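Local coordinates for putative curved DNA-binding protein (Chaetomium thermophilum var. thermophilum DSM 1495, PDB 4IPA) that probably acts in ribosome biogenesis as an Arx1 of the methionine aminopeptidase-like M24 family, and may bind DNA, at residues Lys195-Asp208 with Thr372-Ile384. Residues are numbered along the deposited sequence; the frame is centred on the assembly and turned at random.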
loop_
_atom_site.group_PDB
_atom_site.type_symbol
_atom_site.label_atom_id
_atom_site.label_comp_id
_atom_site.label_asym_id
_atom_site.label_seq_id
_atom_site.Cartn_x
_atom_site.Cartn_y
_atom_site.Cartn_z
ATOM N N LYS A 195 16.317 -4.855 13.257
ATOM C CA LYS A 195 15.593 -5.634 14.251
ATOM C C LYS A 195 14.142 -5.843 13.801
ATOM O O LYS A 195 13.595 -6.947 13.877
ATOM C CB LYS A 195 15.646 -4.918 15.606
ATOM C CG LYS A 195 14.849 -5.589 16.732
ATOM C CD LYS A 195 15.253 -7.059 16.921
ATOM C CE LYS A 195 14.511 -7.684 18.111
ATOM N NZ LYS A 195 14.936 -9.091 18.419
ATOM N N ILE A 196 13.527 -4.768 13.326
ATOM C CA ILE A 196 12.202 -4.843 12.741
ATOM C C ILE A 196 12.164 -5.899 11.634
ATOM O O ILE A 196 11.282 -6.756 11.620
ATOM C CB ILE A 196 11.772 -3.469 12.190
ATOM C CG1 ILE A 196 11.740 -2.448 13.340
ATOM C CG2 ILE A 196 10.423 -3.571 11.457
ATOM C CD1 ILE A 196 11.320 -1.034 12.932
ATOM N N SER A 197 13.130 -5.840 10.721
ATOM C CA SER A 197 13.216 -6.800 9.627
ATOM C C SER A 197 13.308 -8.245 10.109
ATOM O O SER A 197 12.545 -9.100 9.662
ATOM C CB SER A 197 14.416 -6.497 8.719
ATOM O OG SER A 197 14.110 -5.479 7.787
ATOM N N SER A 198 14.246 -8.521 11.009
ATOM C CA SER A 198 14.451 -9.899 11.461
ATOM C C SER A 198 13.210 -10.457 12.162
ATOM O O SER A 198 12.857 -11.620 11.975
ATOM C CB SER A 198 15.693 -10.026 12.348
ATOM O OG SER A 198 15.509 -9.348 13.574
ATOM N N LEU A 199 12.538 -9.627 12.954
ATOM C CA LEU A 199 11.281 -10.045 13.573
ATOM C C LEU A 199 10.201 -10.383 12.518
ATOM O O LEU A 199 9.588 -11.455 12.564
ATOM C CB LEU A 199 10.776 -8.990 14.565
ATOM C CG LEU A 199 11.568 -8.828 15.875
ATOM C CD1 LEU A 199 11.211 -7.522 16.569
ATOM C CD2 LEU A 199 11.372 -10.007 16.831
ATOM N N LEU A 200 9.978 -9.491 11.555
ATOM C CA LEU A 200 8.997 -9.790 10.516
ATOM C C LEU A 200 9.389 -11.032 9.704
ATOM O O LEU A 200 8.524 -11.800 9.287
ATOM C CB LEU A 200 8.758 -8.583 9.601
ATOM C CG LEU A 200 7.520 -7.761 9.977
ATOM C CD1 LEU A 200 7.630 -7.231 11.427
ATOM C CD2 LEU A 200 7.306 -6.631 8.988
ATOM N N GLU A 201 10.688 -11.229 9.492
ATOM C CA GLU A 201 11.155 -12.414 8.779
ATOM C C GLU A 201 10.840 -13.655 9.585
ATOM O O GLU A 201 10.494 -14.696 9.029
ATOM C CB GLU A 201 12.658 -12.349 8.501
ATOM C CG GLU A 201 13.042 -11.405 7.390
ATOM C CD GLU A 201 14.545 -11.274 7.245
ATOM O OE1 GLU A 201 15.266 -11.754 8.144
ATOM O OE2 GLU A 201 15.008 -10.690 6.237
ATOM N N LYS A 202 10.977 -13.530 10.900
ATOM C CA LYS A 202 10.660 -14.601 11.829
ATOM C C LYS A 202 9.187 -14.947 11.686
ATOM O O LYS A 202 8.821 -16.107 11.706
ATOM C CB LYS A 202 10.922 -14.113 13.252
ATOM C CG LYS A 202 11.599 -15.077 14.219
ATOM C CD LYS A 202 12.342 -14.244 15.291
ATOM C CE LYS A 202 12.623 -15.019 16.571
ATOM N NZ LYS A 202 12.985 -14.123 17.730
ATOM N N VAL A 203 8.337 -13.928 11.567
ATOM C CA VAL A 203 6.897 -14.150 11.464
ATOM C C VAL A 203 6.549 -14.930 10.196
ATOM O O VAL A 203 5.794 -15.902 10.239
ATOM C CB VAL A 203 6.114 -12.827 11.472
ATOM C CG1 VAL A 203 4.641 -13.094 11.197
ATOM C CG2 VAL A 203 6.313 -12.077 12.810
ATOM N N ALA A 204 7.111 -14.498 9.068
ATOM C CA ALA A 204 6.884 -15.174 7.794
ATOM C C ALA A 204 7.385 -16.618 7.826
ATOM O O ALA A 204 6.749 -17.524 7.283
ATOM C CB ALA A 204 7.553 -14.411 6.651
ATOM N N LYS A 205 8.535 -16.817 8.457
ATOM C CA LYS A 205 9.156 -18.133 8.528
ATOM C C LYS A 205 8.286 -19.135 9.300
ATOM O O LYS A 205 8.291 -20.321 9.002
ATOM C CB LYS A 205 10.538 -18.026 9.169
ATOM C CG LYS A 205 11.326 -19.321 9.140
ATOM C CD LYS A 205 12.501 -19.293 10.103
ATOM C CE LYS A 205 13.752 -19.877 9.455
ATOM N NZ LYS A 205 13.460 -21.013 8.518
ATOM N N ALA A 206 7.518 -18.669 10.276
ATOM C CA ALA A 206 6.659 -19.592 11.022
ATOM C C ALA A 206 5.629 -20.203 10.084
ATOM O O ALA A 206 5.004 -21.218 10.382
ATOM C CB ALA A 206 5.978 -18.884 12.187
ATOM N N TYR A 207 5.459 -19.576 8.933
ATOM C CA TYR A 207 4.494 -20.053 7.971
ATOM C C TYR A 207 5.214 -20.504 6.702
ATOM O O TYR A 207 4.589 -20.691 5.659
ATOM C CB TYR A 207 3.464 -18.966 7.670
ATOM C CG TYR A 207 2.495 -18.708 8.815
ATOM C CD1 TYR A 207 1.424 -19.561 9.047
ATOM C CD2 TYR A 207 2.649 -17.607 9.658
ATOM C CE1 TYR A 207 0.533 -19.325 10.078
ATOM C CE2 TYR A 207 1.769 -17.370 10.698
ATOM C CZ TYR A 207 0.716 -18.231 10.905
ATOM O OH TYR A 207 -0.167 -18.007 11.937
ATOM N N ASP A 208 6.529 -20.685 6.809
ATOM C CA ASP A 208 7.354 -21.021 5.651
ATOM C C ASP A 208 7.153 -20.053 4.471
ATOM O O ASP A 208 7.239 -20.436 3.298
ATOM C CB ASP A 208 7.131 -22.484 5.220
ATOM C CG ASP A 208 7.604 -23.484 6.277
ATOM O OD1 ASP A 208 8.394 -23.102 7.162
ATOM O OD2 ASP A 208 7.195 -24.657 6.219
ATOM N N THR A 372 -4.795 -24.277 8.569
ATOM C CA THR A 372 -3.407 -24.712 8.515
ATOM C C THR A 372 -2.966 -25.238 9.870
ATOM O O THR A 372 -3.566 -24.907 10.892
ATOM C CB THR A 372 -2.451 -23.569 8.079
ATOM O OG1 THR A 372 -1.108 -24.040 8.145
ATOM C CG2 THR A 372 -2.572 -22.361 9.012
ATOM N N ASP A 373 -1.909 -26.047 9.871
ATOM C CA ASP A 373 -1.341 -26.539 11.117
ATOM C C ASP A 373 -0.277 -25.584 11.633
ATOM O O ASP A 373 0.058 -25.601 12.816
ATOM C CB ASP A 373 -0.764 -27.948 10.937
ATOM C CG ASP A 373 -1.839 -28.979 10.648
ATOM O OD1 ASP A 373 -2.954 -28.849 11.214
ATOM O OD2 ASP A 373 -1.578 -29.909 9.849
ATOM N N LYS A 374 0.245 -24.744 10.746
ATOM C CA LYS A 374 1.314 -23.831 11.133
ATOM C C LYS A 374 0.853 -22.750 12.111
ATOM O O LYS A 374 -0.309 -22.328 12.115
ATOM C CB LYS A 374 1.993 -23.238 9.906
ATOM C CG LYS A 374 2.324 -24.316 8.901
ATOM C CD LYS A 374 3.457 -23.948 7.985
ATOM C CE LYS A 374 3.758 -25.150 7.102
ATOM N NZ LYS A 374 4.713 -24.842 6.006
ATOM N N LYS A 375 1.783 -22.330 12.957
ATOM C CA LYS A 375 1.486 -21.422 14.045
ATOM C C LYS A 375 2.771 -20.715 14.439
ATOM O O LYS A 375 3.856 -21.294 14.359
ATOM C CB LYS A 375 0.942 -22.212 15.238
ATOM C CG LYS A 375 0.164 -21.376 16.234
ATOM C CD LYS A 375 -0.391 -22.224 17.373
ATOM C CE LYS A 375 -1.308 -21.388 18.268
ATOM N NZ LYS A 375 -1.789 -22.147 19.459
ATOM N N ILE A 376 2.654 -19.460 14.852
ATOM C CA ILE A 376 3.798 -18.762 15.418
ATOM C C ILE A 376 4.061 -19.294 16.815
ATOM O O ILE A 376 3.155 -19.333 17.648
ATOM C CB ILE A 376 3.544 -17.271 15.546
ATOM C CG1 ILE A 376 3.330 -16.650 14.163
ATOM C CG2 ILE A 376 4.702 -16.614 16.292
ATOM C CD1 ILE A 376 2.948 -15.195 14.213
ATOM N N GLU A 377 5.302 -19.684 17.081
ATOM C CA GLU A 377 5.640 -20.223 18.391
ATOM C C GLU A 377 6.697 -19.404 19.128
ATOM O O GLU A 377 6.856 -19.539 20.337
ATOM C CB GLU A 377 6.045 -21.693 18.266
ATOM C CG GLU A 377 4.841 -22.577 17.955
ATOM C CD GLU A 377 5.210 -23.988 17.551
ATOM O OE1 GLU A 377 6.417 -24.306 17.486
ATOM O OE2 GLU A 377 4.280 -24.783 17.296
ATOM N N ASP A 378 7.398 -18.540 18.404
ATOM C CA ASP A 378 8.441 -17.730 19.010
ATOM C C ASP A 378 7.860 -16.861 20.119
ATOM O O ASP A 378 6.865 -16.164 19.910
ATOM C CB ASP A 378 9.147 -16.876 17.951
ATOM C CG ASP A 378 10.209 -15.976 18.546
ATOM O OD1 ASP A 378 9.858 -14.856 18.979
ATOM O OD2 ASP A 378 11.389 -16.389 18.585
ATOM N N GLU A 379 8.476 -16.917 21.300
ATOM C CA GLU A 379 7.949 -16.226 22.479
ATOM C C GLU A 379 8.019 -14.710 22.362
ATOM O O GLU A 379 7.100 -14.015 22.770
ATOM C CB GLU A 379 8.666 -16.677 23.761
ATOM C CG GLU A 379 7.991 -17.839 24.494
ATOM C CD GLU A 379 6.563 -17.521 24.942
ATOM O OE1 GLU A 379 6.335 -16.420 25.500
ATOM O OE2 GLU A 379 5.669 -18.377 24.728
ATOM N N GLU A 380 9.119 -14.208 21.819
ATOM C CA GLU A 380 9.298 -12.776 21.628
ATOM C C GLU A 380 8.154 -12.223 20.777
ATOM O O GLU A 380 7.501 -11.241 21.138
ATOM C CB GLU A 380 10.657 -12.506 20.971
ATOM C CG GLU A 380 10.941 -11.042 20.669
ATOM C CD GLU A 380 12.395 -10.795 20.288
ATOM O OE1 GLU A 380 13.085 -11.759 19.885
ATOM O OE2 GLU A 380 12.848 -9.630 20.394
ATOM N N ILE A 381 7.893 -12.877 19.656
ATOM C CA ILE A 381 6.810 -12.463 18.780
ATOM C C ILE A 381 5.416 -12.573 19.413
ATOM O O ILE A 381 4.620 -11.637 19.321
ATOM C CB ILE A 381 6.876 -13.206 17.442
ATOM C CG1 ILE A 381 8.099 -12.744 16.674
ATOM C CG2 ILE A 381 5.641 -12.939 16.608
ATOM C CD1 ILE A 381 8.300 -13.501 15.400
ATOM N N LEU A 382 5.118 -13.692 20.070
ATOM C CA LEU A 382 3.802 -13.839 20.718
ATOM C C LEU A 382 3.583 -12.760 21.779
ATOM O O LEU A 382 2.462 -12.296 21.995
ATOM C CB LEU A 382 3.618 -15.234 21.327
ATOM C CG LEU A 382 3.578 -16.396 20.336
ATOM C CD1 LEU A 382 3.575 -17.699 21.115
ATOM C CD2 LEU A 382 2.357 -16.308 19.419
ATOM N N LYS A 383 4.666 -12.359 22.432
ATOM C CA LYS A 383 4.593 -11.305 23.428
ATOM C C LYS A 383 4.285 -9.936 22.788
ATOM O O LYS A 383 3.370 -9.227 23.220
ATOM C CB LYS A 383 5.869 -11.294 24.269
ATOM C CG LYS A 383 6.046 -12.520 25.145
ATOM C CD LYS A 383 7.352 -12.468 25.947
ATOM C CE LYS A 383 7.513 -13.700 26.851
ATOM N NZ LYS A 383 8.792 -13.682 27.624
ATOM N N ILE A 384 5.015 -9.589 21.735
ATOM C CA ILE A 384 4.690 -8.400 20.942
ATOM C C ILE A 384 3.213 -8.368 20.524
ATOM O O ILE A 384 2.530 -7.359 20.698
ATOM C CB ILE A 384 5.592 -8.283 19.700
ATOM C CG1 ILE A 384 7.048 -8.062 20.121
ATOM C CG2 ILE A 384 5.142 -7.132 18.815
ATOM C CD1 ILE A 384 8.054 -8.467 19.071
HETATM O O HOH W 1 0.253 -17.695 14.749
HETATM O O HOH W 2 -1.902 -19.706 12.437
#
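A salt-bridge network flanking an apolar seam joins helix 195-205 to the N-capped start of helix 379-384, Glu380 reaching between Lys195 and Lys202. Lys195 NZ makes a hydrogen-bonded salt bridge with Glu380 OE2 at 2.9 Å, on its syn side but 28° out of the carboxylate plane; Lys202 NZ pairs with Glu380 OE1 at 3.2 Å and, less certainly, with Asp378 OD2. Long, flexible lysines suit this partly exposed edge. An alanine in place of Glu380 would probably cost Lys195 its carboxylate, leave Lys202 with Asp378 and uncover Leu199 CD2, which packs 3.7 Å from Glu380 CD. Ile381, with CG1 anti to its carbonyl carbon (chi1 -68°), sets CD1 against both Lys202 CB, tightly at 3.4 Å, and Val203 CG2 at 3.6 Å. N-cap Asp378 OD1 accepts from Ile381 N nearly along the C-O axis (2.9 Å). Small Ala206 admits the extended chain, its CB 4.0 Å from Ile376 CG1, which also meets Tyr207 CE2 (3.9 Å). Two waters link the Tyr207 hydroxyl to Ile376 N and Lys374 O; Lys374 NZ salt-bridges Asp208. A Schellman motif with Asp208 as C-prime residue ends one helix; an Asp N-cap starts the other, nearly perpendicular (99°).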